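Local coordinates for probable ubiquitin-conjugating enzyme E2 7 (Caenorhabditis elegans, PDB 1PZV), which probably accepts ubiquitin from the E1 activating enzyme as a thioester and catalyses its attachment to other proteins, at residues 34-40 with 55-61. Residues are numbered along the deposited sequence; the frame is centred on the assembly and turned at random.
Sequences YKWEVLV and AILDFPR
Trp36 and Leu57 form a hydrogen-bonded pair in the antiparallel ladder between the two central strands of the sheet, a hairpin pairing with its loop beyond Val40. The two pair through Trp36 N to Leu57 O, 3.0 Å in the carbonyl plane, and Leu57 N to Trp36 O. Val38 and Ala55 form the next such pair toward the loop, and beyond Asp58, Phe59 N reaches Tyr34 O at 3.0 Å, nearly straight at 176°. This is the meander of the ubiquitin-conjugating fold, four strands in sequence order: strand 23-27 flanks 35-41, strand 69-72 flanks 52-58, and helix 5-17 packs on Trp36 and Phe59. On that buried face Phe59 CE1 sits over one face of the indole, 3.5 Å from Trp36 CD1, the two rings inclined at 49°. Indole NE1 is taken up by the carbonyl of Ile33. Farther along, Val38 CG1 meets Leu57 CD1 at 4.0 Å, and Val38 CG2 lies against Ala55 CB. The other face carries Lys35, Glu37, Ile56 and Asp58. Lys35 runs alongside Asp58; bends at chi3 and chi4 curl its chain back, bringing NZ to 3.2 Å from Asp58 OD1 in a salt bridge whose hydrogen bond is weak. A water donates to Tyr34 O and, weakly, to the same OD1. At the open end of the hairpin, Arg61 NH1 comes over one face of the Tyr34 ring, 3.4 Å from Tyr34 CD2, in a cation-pi contact with the guanidinium almost perpendicular to the ring. The carbonyl oxygens of Phe59 and Pro60 approach the edge of that ring, while the phenol OH is hydrogen-bonded to Ser4 OG.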
loop_
_atom_site.group_PDB
_atom_site.type_symbol
_atom_site.label_atom_id
_atom_site.label_comp_id
_atom_site.label_asym_id
_atom_site.label_seq_id
_atom_site.Cartn_x
_atom_site.Cartn_y
_atom_site.Cartn_z
ATOM N N TYR A 34 -8.294 4.432 -14.127
ATOM C CA TYR A 34 -7.860 3.104 -13.697
ATOM C C TYR A 34 -6.421 2.994 -13.176
ATOM O O TYR A 34 -5.987 1.902 -12.792
ATOM C CB TYR A 34 -8.089 2.098 -14.828
ATOM C CG TYR A 34 -9.559 1.833 -15.104
ATOM C CD1 TYR A 34 -10.269 0.863 -14.378
ATOM C CD2 TYR A 34 -10.261 2.588 -16.047
ATOM C CE1 TYR A 34 -11.648 0.655 -14.584
ATOM C CE2 TYR A 34 -11.637 2.392 -16.259
ATOM C CZ TYR A 34 -12.323 1.428 -15.524
ATOM O OH TYR A 34 -13.681 1.257 -15.717
ATOM N N LYS A 35 -5.686 4.108 -13.167
ATOM C CA LYS A 35 -4.303 4.136 -12.659
ATOM C C LYS A 35 -4.146 5.271 -11.657
ATOM O O LYS A 35 -4.119 6.445 -12.039
ATOM C CB LYS A 35 -3.299 4.359 -13.785
ATOM C CG LYS A 35 -3.160 3.211 -14.761
ATOM C CD LYS A 35 -2.047 3.486 -15.787
ATOM C CE LYS A 35 -0.662 3.476 -15.136
ATOM N NZ LYS A 35 -0.350 2.151 -14.532
ATOM N N TRP A 36 -4.031 4.925 -10.379
ATOM C CA TRP A 36 -3.892 5.929 -9.327
ATOM C C TRP A 36 -2.481 6.053 -8.782
ATOM O O TRP A 36 -1.771 5.055 -8.631
ATOM C CB TRP A 36 -4.801 5.593 -8.146
ATOM C CG TRP A 36 -6.259 5.629 -8.439
ATOM C CD1 TRP A 36 -6.859 5.430 -9.646
ATOM C CD2 TRP A 36 -7.315 5.825 -7.491
ATOM N NE1 TRP A 36 -8.223 5.498 -9.513
ATOM C CE2 TRP A 36 -8.530 5.751 -8.202
ATOM C CE3 TRP A 36 -7.349 6.088 -6.116
ATOM C CZ2 TRP A 36 -9.772 5.892 -7.576
ATOM C CZ3 TRP A 36 -8.580 6.235 -5.495
ATOM C CH2 TRP A 36 -9.774 6.149 -6.227
ATOM N N GLU A 37 -2.082 7.284 -8.484
ATOM C CA GLU A 37 -0.780 7.534 -7.880
ATOM C C GLU A 37 -1.105 7.939 -6.446
ATOM O O GLU A 37 -1.745 8.965 -6.228
ATOM C CB GLU A 37 -0.035 8.673 -8.593
ATOM C CG GLU A 37 -0.866 9.934 -8.847
ATOM C CD GLU A 37 -0.038 11.113 -9.390
ATOM O OE1 GLU A 37 0.925 10.877 -10.171
ATOM O OE2 GLU A 37 -0.370 12.279 -9.044
ATOM N N VAL A 38 -0.695 7.136 -5.472
ATOM C CA VAL A 38 -0.997 7.481 -4.084
ATOM C C VAL A 38 0.215 7.706 -3.181
ATOM O O VAL A 38 1.127 6.889 -3.130
ATOM C CB VAL A 38 -1.916 6.408 -3.422
ATOM C CG1 VAL A 38 -2.995 5.969 -4.414
ATOM C CG2 VAL A 38 -1.094 5.218 -2.933
ATOM N N LEU A 39 0.214 8.830 -2.473
ATOM C CA LEU A 39 1.290 9.151 -1.547
ATOM C C LEU A 39 0.969 8.471 -0.229
ATOM O O LEU A 39 -0.087 8.702 0.359
ATOM C CB LEU A 39 1.378 10.662 -1.302
ATOM C CG LEU A 39 2.428 11.091 -0.265
ATOM C CD1 LEU A 39 3.826 10.798 -0.826
ATOM C CD2 LEU A 39 2.283 12.573 0.079
ATOM N N VAL A 40 1.873 7.628 0.243
ATOM C CA VAL A 40 1.636 6.939 1.501
ATOM C C VAL A 40 2.610 7.437 2.553
ATOM O O VAL A 40 3.789 7.114 2.510
ATOM C CB VAL A 40 1.811 5.428 1.342
ATOM C CG1 VAL A 40 1.521 4.744 2.637
ATOM C CG2 VAL A 40 0.901 4.921 0.256
ATOM N N ALA A 55 3.035 5.316 -4.519
ATOM C CA ALA A 55 2.553 4.005 -4.955
ATOM C C ALA A 55 1.510 4.114 -6.063
ATOM O O ALA A 55 0.867 5.153 -6.246
ATOM C CB ALA A 55 1.980 3.223 -3.763
ATOM N N ILE A 56 1.338 3.030 -6.801
ATOM C CA ILE A 56 0.379 3.030 -7.882
ATOM C C ILE A 56 -0.617 1.901 -7.784
ATOM O O ILE A 56 -0.248 0.739 -7.581
ATOM C CB ILE A 56 1.085 2.971 -9.226
ATOM C CG1 ILE A 56 1.806 4.301 -9.458
ATOM C CG2 ILE A 56 0.082 2.657 -10.331
ATOM C CD1 ILE A 56 2.467 4.430 -10.798
ATOM N N LEU A 57 -1.892 2.272 -7.912
ATOM C CA LEU A 57 -2.999 1.324 -7.858
ATOM C C LEU A 57 -3.533 1.070 -9.257
ATOM O O LEU A 57 -3.879 2.003 -9.979
ATOM C CB LEU A 57 -4.133 1.864 -6.984
ATOM C CG LEU A 57 -3.978 1.831 -5.466
ATOM C CD1 LEU A 57 -5.093 2.626 -4.836
ATOM C CD2 LEU A 57 -4.005 0.398 -4.970
ATOM N N ASP A 58 -3.584 -0.198 -9.638
ATOM C CA ASP A 58 -4.102 -0.583 -10.943
ATOM C C ASP A 58 -5.464 -1.219 -10.724
ATOM O O ASP A 58 -5.565 -2.246 -10.046
ATOM C CB ASP A 58 -3.163 -1.589 -11.603
ATOM C CG ASP A 58 -1.892 -0.946 -12.115
ATOM O OD1 ASP A 58 -1.928 -0.347 -13.209
ATOM O OD2 ASP A 58 -0.862 -1.026 -11.419
ATOM N N PHE A 59 -6.509 -0.609 -11.277
ATOM C CA PHE A 59 -7.854 -1.156 -11.119
ATOM C C PHE A 59 -8.347 -1.860 -12.376
ATOM O O PHE A 59 -8.323 -1.289 -13.473
ATOM C CB PHE A 59 -8.871 -0.058 -10.778
ATOM C CG PHE A 59 -8.611 0.646 -9.484
ATOM C CD1 PHE A 59 -7.687 1.689 -9.414
ATOM C CD2 PHE A 59 -9.287 0.266 -8.328
ATOM C CE1 PHE A 59 -7.449 2.348 -8.212
ATOM C CE2 PHE A 59 -9.056 0.919 -7.121
ATOM C CZ PHE A 59 -8.132 1.960 -7.061
ATOM N N PRO A 60 -8.816 -3.110 -12.233
ATOM C CA PRO A 60 -9.323 -3.860 -13.384
ATOM C C PRO A 60 -10.554 -3.149 -13.951
ATOM O O PRO A 60 -11.073 -2.208 -13.348
ATOM C CB PRO A 60 -9.670 -5.215 -12.783
ATOM C CG PRO A 60 -10.080 -4.862 -11.398
ATOM C CD PRO A 60 -9.002 -3.880 -10.992
ATOM N N ARG A 61 -11.017 -3.606 -15.108
ATOM C CA ARG A 61 -12.180 -3.011 -15.752
ATOM C C ARG A 61 -13.464 -3.293 -14.962
ATOM O O ARG A 61 -14.441 -2.548 -15.061
ATOM C CB ARG A 61 -12.304 -3.544 -17.188
ATOM C CG ARG A 61 -11.036 -3.385 -18.039
ATOM C CD ARG A 61 -10.531 -1.937 -18.070
ATOM N NE ARG A 61 -9.396 -1.771 -18.979
ATOM C CZ ARG A 61 -8.630 -0.683 -19.049
ATOM N NH1 ARG A 61 -8.866 0.353 -18.256
ATOM N NH2 ARG A 61 -7.627 -0.630 -19.919
HETATM O O HOH W 1 -4.537 0.582 -15.205
#